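Fructose-bisphosphate aldolase (Plasmodium falciparum, PDB 4TR9) belongs to a family of fructose-bisphosphate aldolases, enzymes built on a TIM barrel that assemble here from four chains. Local coordinates at residues A39-F50 with R62-F70. Sequence-based numbering, arbitrary orientation.
Sequences ADESTQTIKKRF and RASYRDLLF. With 38D (N'-[(E)-(2,4-dichlorophenyl)methylidene]-3,4-dihydroxybenzohydrazide), chain K.
R62 packs its aliphatic chain against F50 and the branch methyl of I46, where helix 59-70 of this TIM barrel meets helix 43-52, which follows the first barrel strand, 35-39. The two short helical segments run at 80° to each other with their axes 12.3 Å apart, so side chains bridge the gap. R62 CD packs 3.7 Å from I46 CG2, and R62 CG lies 3.8 Å from F50 CE2, the side chain crossing F50 at about a right angle. R62 NE is salt-bridged to E87, while R62 NH2 passes T43 CG2 and is hydrogen-bonded to N57. One turn on, Y65 offers its CB to the edge of the F50 ring, 4.0 Å from F50 CZ. The Y65 ring also meets I46 CD1 obliquely, and Y65 OH is hydrogen-bonded to Q313 on helix 310-320. R66, in the conformer described, is bent twice beyond CB (61° and 83°), which carries R66 NE back to R62 O of the preceding turn at 3.2 Å, in the guanidinium plane; R66 N reaches the same oxygen from its opposite face. With the guanidinium so turned, I46 CG1 sits over one face, R66 NH2 gives a weak bond to A39 O at the edge, and E41 OE1 lies well out of plane as a purely electrostatic partner. A39 is followed directly by D40, which with T45 lines the pocket of 38D, so this packing lies just behind the ligand site. L69 and F70 finish the interface around A39, whose CB meets the edge of the F70 ring 3.9 Å from F70 CZ.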
ATOM      1  N   ALA A  39     -10.745   9.393 -32.695  1.00 44.83           N
ATOM      2  CA  ALA A  39     -10.336   8.962 -34.026  1.00 51.05           C
ATOM      3  C   ALA A  39      -8.850   8.620 -34.057  1.00 53.25           C
ATOM      4  O   ALA A  39      -8.144   8.965 -35.004  1.00 51.11           O
ATOM      5  CB  ALA A  39     -10.655  10.037 -35.053  1.00 46.98           C
ATOM      6  N   ASP A  40      -8.383   7.941 -33.014  1.00 48.18           N
ATOM      7  CA  ASP A  40      -6.974   7.589 -32.899  1.00 57.29           C
ATOM      8  C   ASP A  40      -6.741   6.092 -33.080  1.00 58.58           C
ATOM      9  O   ASP A  40      -5.978   5.480 -32.334  1.00 62.54           O
ATOM     10  CB  ASP A  40      -6.423   8.042 -31.545  1.00 50.54           C
ATOM     11  CG  ASP A  40      -7.289   7.596 -30.386  1.00 53.28           C
ATOM     12  OD1 ASP A  40      -8.521   7.496 -30.566  1.00 55.90           O
ATOM     13  OD2 ASP A  40      -6.740   7.348 -29.292  1.00 55.26           O
ATOM     14  N   GLU A  41      -7.399   5.510 -34.076  1.00 57.58           N
ATOM     15  CA  GLU A  41      -7.229   4.094 -34.378  1.00 58.57           C
ATOM     16  C   GLU A  41      -5.863   3.837 -35.003  1.00 67.37           C
ATOM     17  O   GLU A  41      -5.411   4.596 -35.860  1.00 66.31           O
ATOM     18  CB  GLU A  41      -8.333   3.599 -35.318  1.00 60.13           C
ATOM     19  CG  GLU A  41      -9.744   3.714 -34.760  1.00 64.34           C
ATOM     20  CD  GLU A  41     -10.329   5.105 -34.916  1.00 57.03           C
ATOM     21  OE1 GLU A  41      -9.731   5.927 -35.640  1.00 51.85           O
ATOM     22  OE2 GLU A  41     -11.389   5.374 -34.311  1.00 54.89           O
ATOM     23  N   SER A  42      -5.207   2.764 -34.571  1.00 64.70           N
ATOM     24  CA  SER A  42      -3.913   2.389 -35.130  1.00 66.95           C
ATOM     25  C   SER A  42      -4.083   1.832 -36.540  1.00 68.45           C
ATOM     26  O   SER A  42      -5.203   1.711 -37.036  1.00 65.24           O
ATOM     27  CB  SER A  42      -3.211   1.367 -34.236  1.00 68.21           C
ATOM     28  OG  SER A  42      -3.955   0.165 -34.144  1.00 74.29           O
ATOM     29  N   THR A  43      -2.967   1.495 -37.179  1.00 60.75           N
ATOM     30  CA  THR A  43      -2.989   0.995 -38.548  1.00 62.60           C
ATOM     31  C   THR A  43      -3.762  -0.318 -38.658  1.00 69.29           C
ATOM     32  O   THR A  43      -4.596  -0.482 -39.547  1.00 68.75           O
ATOM     33  CB  THR A  43      -1.564   0.785 -39.093  1.00 70.89           C
ATOM     34  OG1 THR A  43      -0.816   1.999 -38.957  1.00 72.47           O
ATOM     35  CG2 THR A  43      -1.607   0.382 -40.558  1.00 72.55           C
ATOM     36  N   GLN A  44      -3.484  -1.246 -37.748  1.00 67.26           N
ATOM     37  CA  GLN A  44      -4.163  -2.536 -37.748  1.00 77.31           C
ATOM     38  C   GLN A  44      -5.595  -2.410 -37.233  1.00 71.80           C
ATOM     39  O   GLN A  44      -6.442  -3.256 -37.517  1.00 73.27           O
ATOM     40  CB  GLN A  44      -3.389  -3.551 -36.904  1.00 85.28           C
ATOM     41  CG  GLN A  44      -3.272  -3.180 -35.435  1.00 99.15           C
ATOM     42  CD  GLN A  44      -2.535  -4.229 -34.626  1.00108.13           C
ATOM     43  OE1 GLN A  44      -1.961  -5.167 -35.180  1.00119.05           O
ATOM     44  NE2 GLN A  44      -2.550  -4.077 -33.307  1.00 99.73           N
ATOM     45  N   THR A  45      -5.857  -1.348 -36.476  1.00 79.25           N
ATOM     46  CA  THR A  45      -7.189  -1.109 -35.929  1.00 69.68           C
ATOM     47  C   THR A  45      -8.110  -0.503 -36.981  1.00 66.85           C
ATOM     48  O   THR A  45      -9.247  -0.944 -37.154  1.00 67.47           O
ATOM     49  CB  THR A  45      -7.141  -0.174 -34.705  1.00 66.93           C
ATOM     50  OG1 THR A  45      -6.282  -0.735 -33.704  1.00 75.09           O
ATOM     51  CG2 THR A  45      -8.533   0.014 -34.124  1.00 61.83           C
ATOM     52  N   ILE A  46      -7.611   0.509 -37.685  1.00 66.66           N
ATOM     53  CA  ILE A  46      -8.383   1.174 -38.726  1.00 62.63           C
ATOM     54  C   ILE A  46      -8.531   0.262 -39.944  1.00 69.27           C
ATOM     55  O   ILE A  46      -9.404   0.468 -40.786  1.00 67.39           O
ATOM     56  CB  ILE A  46      -7.729   2.511 -39.147  1.00 57.88           C
ATOM     57  CG1 ILE A  46      -8.734   3.401 -39.884  1.00 50.74           C
ATOM     58  CG2 ILE A  46      -6.489   2.266 -39.992  1.00 63.55           C
ATOM     59  CD1 ILE A  46      -9.934   3.784 -39.050  1.00 46.92           C
ATOM     60  N   LYS A  47      -7.676  -0.754 -40.022  1.00 59.81           N
ATOM     61  CA  LYS A  47      -7.728  -1.721 -41.112  1.00 69.33           C
ATOM     62  C   LYS A  47      -9.014  -2.534 -41.059  1.00 67.59           C
ATOM     63  O   LYS A  47      -9.692  -2.707 -42.071  1.00 70.00           O
ATOM     64  CB  LYS A  47      -6.521  -2.658 -41.062  1.00 74.48           C
ATOM     65  CG  LYS A  47      -6.574  -3.771 -42.095  1.00 83.64           C
ATOM     66  CD  LYS A  47      -5.430  -4.752 -41.918  1.00 99.81           C
ATOM     67  CE  LYS A  47      -5.524  -5.882 -42.929  1.00107.43           C
ATOM     68  NZ  LYS A  47      -5.438  -5.383 -44.329  1.00115.09           N
ATOM     69  N   LYS A  48      -9.346  -3.024 -39.868  1.00 72.81           N
ATOM     70  CA  LYS A  48     -10.537  -3.842 -39.675  1.00 76.15           C
ATOM     71  C   LYS A  48     -11.814  -3.046 -39.933  1.00 68.62           C
ATOM     72  O   LYS A  48     -12.883  -3.619 -40.138  1.00 70.83           O
ATOM     73  CB  LYS A  48     -10.557  -4.428 -38.262  1.00 78.31           C
ATOM     74  CG  LYS A  48      -9.350  -5.292 -37.938  1.00 95.91           C
ATOM     75  CD  LYS A  48      -9.451  -5.889 -36.544  1.00103.35           C
ATOM     76  CE  LYS A  48      -8.230  -6.735 -36.220  1.00107.81           C
ATOM     77  NZ  LYS A  48      -8.041  -7.835 -37.206  1.00110.65           N
ATOM     78  N   ARG A  49     -11.695  -1.721 -39.919  1.00 79.39           N
ATOM     79  CA  ARG A  49     -12.819  -0.849 -40.235  1.00 71.61           C
ATOM     80  C   ARG A  49     -13.005  -0.743 -41.744  1.00 71.06           C
ATOM     81  O   ARG A  49     -14.122  -0.841 -42.249  1.00 74.89           O
ATOM     82  CB  ARG A  49     -12.612   0.540 -39.629  1.00 59.87           C
ATOM     83  CG  ARG A  49     -12.412   0.521 -38.126  1.00 58.95           C
ATOM     84  CD  ARG A  49     -13.611  -0.091 -37.425  1.00 67.08           C
ATOM     85  NE  ARG A  49     -13.255  -0.630 -36.118  1.00 71.91           N
ATOM     86  CZ  ARG A  49     -13.003  -1.913 -35.884  1.00 77.48           C
ATOM     87  NH1 ARG A  49     -12.683  -2.317 -34.662  1.00 90.68           N
ATOM     88  NH2 ARG A  49     -13.075  -2.795 -36.872  1.00 83.93           N
ATOM     89  N   PHE A  50     -11.902  -0.547 -42.461  1.00 63.13           N
ATOM     90  CA  PHE A  50     -11.945  -0.440 -43.914  1.00 66.51           C
ATOM     91  C   PHE A  50     -12.341  -1.766 -44.558  1.00 74.83           C
ATOM     92  O   PHE A  50     -12.926  -1.789 -45.641  1.00 73.74           O
ATOM     93  CB  PHE A  50     -10.594   0.028 -44.459  1.00 64.37           C
ATOM     94  CG  PHE A  50     -10.314   1.487 -44.223  1.00 58.42           C
ATOM     95  CD1 PHE A  50     -11.315   2.338 -43.785  1.00 50.98           C
ATOM     96  CD2 PHE A  50      -9.050   2.007 -44.449  1.00 60.97           C
ATOM     97  CE1 PHE A  50     -11.060   3.681 -43.569  1.00 43.42           C
ATOM     98  CE2 PHE A  50      -8.789   3.350 -44.237  1.00 54.31           C
ATOM     99  CZ  PHE A  50      -9.796   4.186 -43.797  1.00 48.65           C
ATOM    100  N   ARG A  62      -6.706   6.469 -45.320  1.00 53.03           N
ATOM    101  CA  ARG A  62      -6.686   6.885 -43.923  1.00 54.68           C
ATOM    102  C   ARG A  62      -6.722   8.405 -43.828  1.00 48.66           C
ATOM    103  O   ARG A  62      -7.428   8.969 -42.993  1.00 41.35           O
ATOM    104  CB  ARG A  62      -5.450   6.338 -43.205  1.00 55.75           C
ATOM    105  CG  ARG A  62      -5.441   4.827 -43.047  1.00 62.21           C
ATOM    106  CD  ARG A  62      -4.353   4.380 -42.084  1.00 64.93           C
ATOM    107  NE  ARG A  62      -3.020   4.749 -42.548  1.00 68.42           N
ATOM    108  CZ  ARG A  62      -2.242   3.960 -43.283  1.00 75.76           C
ATOM    109  NH1 ARG A  62      -1.042   4.376 -43.661  1.00 79.47           N
ATOM    110  NH2 ARG A  62      -2.665   2.756 -43.639  1.00 77.32           N
ATOM    111  N   ALA A  63      -5.959   9.061 -44.695  1.00 56.40           N
ATOM    112  CA  ALA A  63      -5.957  10.516 -44.757  1.00 58.77           C
ATOM    113  C   ALA A  63      -7.318  11.033 -45.213  1.00 55.34           C
ATOM    114  O   ALA A  63      -7.854  11.979 -44.638  1.00 50.09           O
ATOM    115  CB  ALA A  63      -4.862  11.007 -45.689  1.00 60.81           C
ATOM    116  N   SER A  64      -7.873  10.398 -46.242  1.00 60.72           N
ATOM    117  CA  SER A  64      -9.164  10.799 -46.792  1.00 53.18           C
ATOM    118  C   SER A  64     -10.285  10.654 -45.768  1.00 48.42           C
ATOM    119  O   SER A  64     -11.163  11.513 -45.672  1.00 44.25           O
ATOM    120  CB  SER A  64      -9.492   9.976 -48.040  1.00 52.01           C
ATOM    121  OG  SER A  64      -8.501  10.142 -49.038  1.00 65.48           O
ATOM    122  N   TYR A  65     -10.252   9.569 -45.004  1.00 52.89           N
ATOM    123  CA  TYR A  65     -11.299   9.303 -44.027  1.00 47.55           C
ATOM    124  C   TYR A  65     -11.262  10.294 -42.870  1.00 45.72           C
ATOM    125  O   TYR A  65     -12.294  10.835 -42.475  1.00 43.61           O
ATOM    126  CB  TYR A  65     -11.190   7.878 -43.486  1.00 48.18           C
ATOM    127  CG  TYR A  65     -12.142   7.613 -42.345  1.00 44.19           C
ATOM    128  CD1 TYR A  65     -13.512   7.751 -42.518  1.00 44.76           C
ATOM    129  CD2 TYR A  65     -11.672   7.234 -41.096  1.00 46.05           C
ATOM    130  CE1 TYR A  65     -14.389   7.517 -41.479  1.00 46.03           C
ATOM    131  CE2 TYR A  65     -12.543   6.995 -40.051  1.00 44.69           C
ATOM    132  CZ  TYR A  65     -13.899   7.138 -40.250  1.00 46.88           C
ATOM    133  OH  TYR A  65     -14.774   6.903 -39.218  1.00 43.33           O
ATOM    134  N   ARG A  66     -10.073  10.524 -42.324  1.00 47.90           N
ATOM    135  CA  ARG A  66      -9.908  11.462 -41.219  0.64 44.97           C
ATOM    136  C   ARG A  66     -10.160  12.892 -41.682  1.00 45.19           C
ATOM    137  O   ARG A  66     -10.517  13.759 -40.888  1.00 45.82           O
ATOM    138  CB  ARG A  66      -8.510  11.335 -40.609  0.64 45.43           C
ATOM    139  CG  ARG A  66      -8.483  10.597 -39.277  0.64 45.03           C
ATOM    140  CD  ARG A  66      -8.987   9.169 -39.413  0.64 46.16           C
ATOM    141  NE  ARG A  66      -7.950   8.261 -39.891  0.64 55.27           N
ATOM    142  CZ  ARG A  66      -7.202   7.500 -39.099  0.64 58.19           C
ATOM    143  NH1 ARG A  66      -6.280   6.701 -39.619  0.64 61.85           N
ATOM    144  NH2 ARG A  66      -7.377   7.534 -37.784  0.64 56.92           N
ATOM    145  N   ASP A  67      -9.971  13.131 -42.976  1.00 52.71           N
ATOM    146  CA  ASP A  67     -10.267  14.433 -43.563  1.00 50.01           C
ATOM    147  C   ASP A  67     -11.774  14.648 -43.597  1.00 42.74           C
ATOM    148  O   ASP A  67     -12.261  15.763 -43.414  1.00 44.42           O
ATOM    149  CB  ASP A  67      -9.683  14.544 -44.973  1.00 58.07           C
ATOM    150  CG  ASP A  67     -10.209  15.749 -45.729  1.00 59.26           C
ATOM    151  OD1 ASP A  67      -9.664  16.856 -45.539  1.00 61.63           O
ATOM    152  OD2 ASP A  67     -11.166  15.589 -46.517  1.00 58.10           O
ATOM    153  N   LEU A  68     -12.506  13.563 -43.834  1.00 42.80           N
ATOM    154  CA  LEU A  68     -13.961  13.600 -43.862  1.00 43.58           C
ATOM    155  C   LEU A  68     -14.514  13.952 -42.487  1.00 47.17           C
ATOM    156  O   LEU A  68     -15.485  14.699 -42.368  1.00 44.61           O
ATOM    157  CB  LEU A  68     -14.517  12.252 -44.336  1.00 48.26           C
ATOM    158  CG  LEU A  68     -16.031  12.064 -44.458  1.00 46.57           C
ATOM    159  CD1 LEU A  68     -16.335  11.131 -45.612  1.00 52.40           C
ATOM    160  CD2 LEU A  68     -16.632  11.510 -43.174  1.00 47.59           C
ATOM    161  N   LEU A  69     -13.886  13.407 -41.452  1.00 44.31           N
ATOM    162  CA  LEU A  69     -14.320  13.640 -40.081  1.00 40.45           C
ATOM    163  C   LEU A  69     -14.009  15.061 -39.627  1.00 43.29           C
ATOM    164  O   LEU A  69     -14.893  15.786 -39.173  1.00 44.66           O
ATOM    165  CB  LEU A  69     -13.659  12.638 -39.133  1.00 41.31           C
ATOM    166  CG  LEU A  69     -13.953  11.153 -39.362  1.00 42.47           C
ATOM    167  CD1 LEU A  69     -13.152  10.297 -38.394  1.00 45.13           C
ATOM    168  CD2 LEU A  69     -15.440  10.870 -39.224  1.00 37.05           C
ATOM    169  N   PHE A  70     -12.748  15.457 -39.762  1.00 42.92           N
ATOM    170  CA  PHE A  70     -12.285  16.728 -39.215  1.00 42.28           C
ATOM    171  C   PHE A  70     -12.666  17.903 -40.109  1.00 43.88           C
ATOM    172  O   PHE A  70     -12.687  19.050 -39.663  1.00 47.58           O
ATOM    173  CB  PHE A  70     -10.768  16.695 -39.009  1.00 43.09           C
ATOM    174  CG  PHE A  70     -10.286  15.499 -38.232  1.00 47.09           C
ATOM    175  CD1 PHE A  70     -11.091  14.905 -37.272  1.00 45.54           C
ATOM    176  CD2 PHE A  70      -9.030  14.966 -38.466  1.00 46.36           C
ATOM    177  CE1 PHE A  70     -10.655  13.804 -36.564  1.00 45.47           C
ATOM    178  CE2 PHE A  70      -8.587  13.865 -37.758  1.00 48.39           C
ATOM    179  CZ  PHE A  70      -9.402  13.283 -36.809  1.00 49.01           C
TER
HETATM  180  N12 38D K 401      -7.299  -1.695 -30.212  0.85 78.90           N
HETATM  181  C13 38D K 401      -8.449  -2.553 -30.163  0.85 78.90           C
HETATM  182  C15 38D K 401      -7.004  -4.330 -31.152  0.85 78.90           C
HETATM  183  C17 38D K 401      -7.371  -6.661 -30.743  0.85 78.90           C
HETATM  184  C20 38D K 401      -8.825  -5.043 -29.737  0.85 78.90           C
HETATM  185  C01 38D K 401      -8.832   1.986 -28.559  0.85 78.90           C
HETATM  186  C02 38D K 401      -9.397   3.149 -28.035  0.85 78.90           C
HETATM  187  O03 38D K 401     -10.313   3.100 -26.962  0.85 78.90           O
HETATM  188  C04 38D K 401      -9.057   4.379 -28.581  0.85 78.90           C
HETATM  189  C05 38D K 401      -8.161   4.450 -29.633  0.85 78.90           C
HETATM  190  C06 38D K 401      -7.599   3.298 -30.153  0.85 78.90           C
HETATM  191  O07 38D K 401      -9.617   5.573 -28.071  0.85 78.90           O
HETATM  192  C08 38D K 401      -7.929   2.074 -29.611  0.85 78.90           C
HETATM  193  C09 38D K 401      -7.293   0.820 -30.221  0.85 78.90           C
HETATM  194  O10 38D K 401      -6.437   0.930 -31.091  0.85 78.90           O
HETATM  195  N11 38D K 401      -7.748  -0.458 -29.748  0.85 78.90           N
HETATM  196  C14 38D K 401      -8.085  -4.023 -30.348  0.85 78.90           C
HETATM  197  C16 38D K 401      -6.641  -5.653 -31.351  0.85 78.90           C
HETATM  198 CL1  38D K 401      -6.893  -8.313 -31.008  0.85 78.90          CL
HETATM  199  C19 38D K 401      -8.459  -6.367 -29.938  0.85 78.90           C
HETATM  200 CL2  38D K 401     -10.197  -4.694 -28.720  0.85 78.90          CL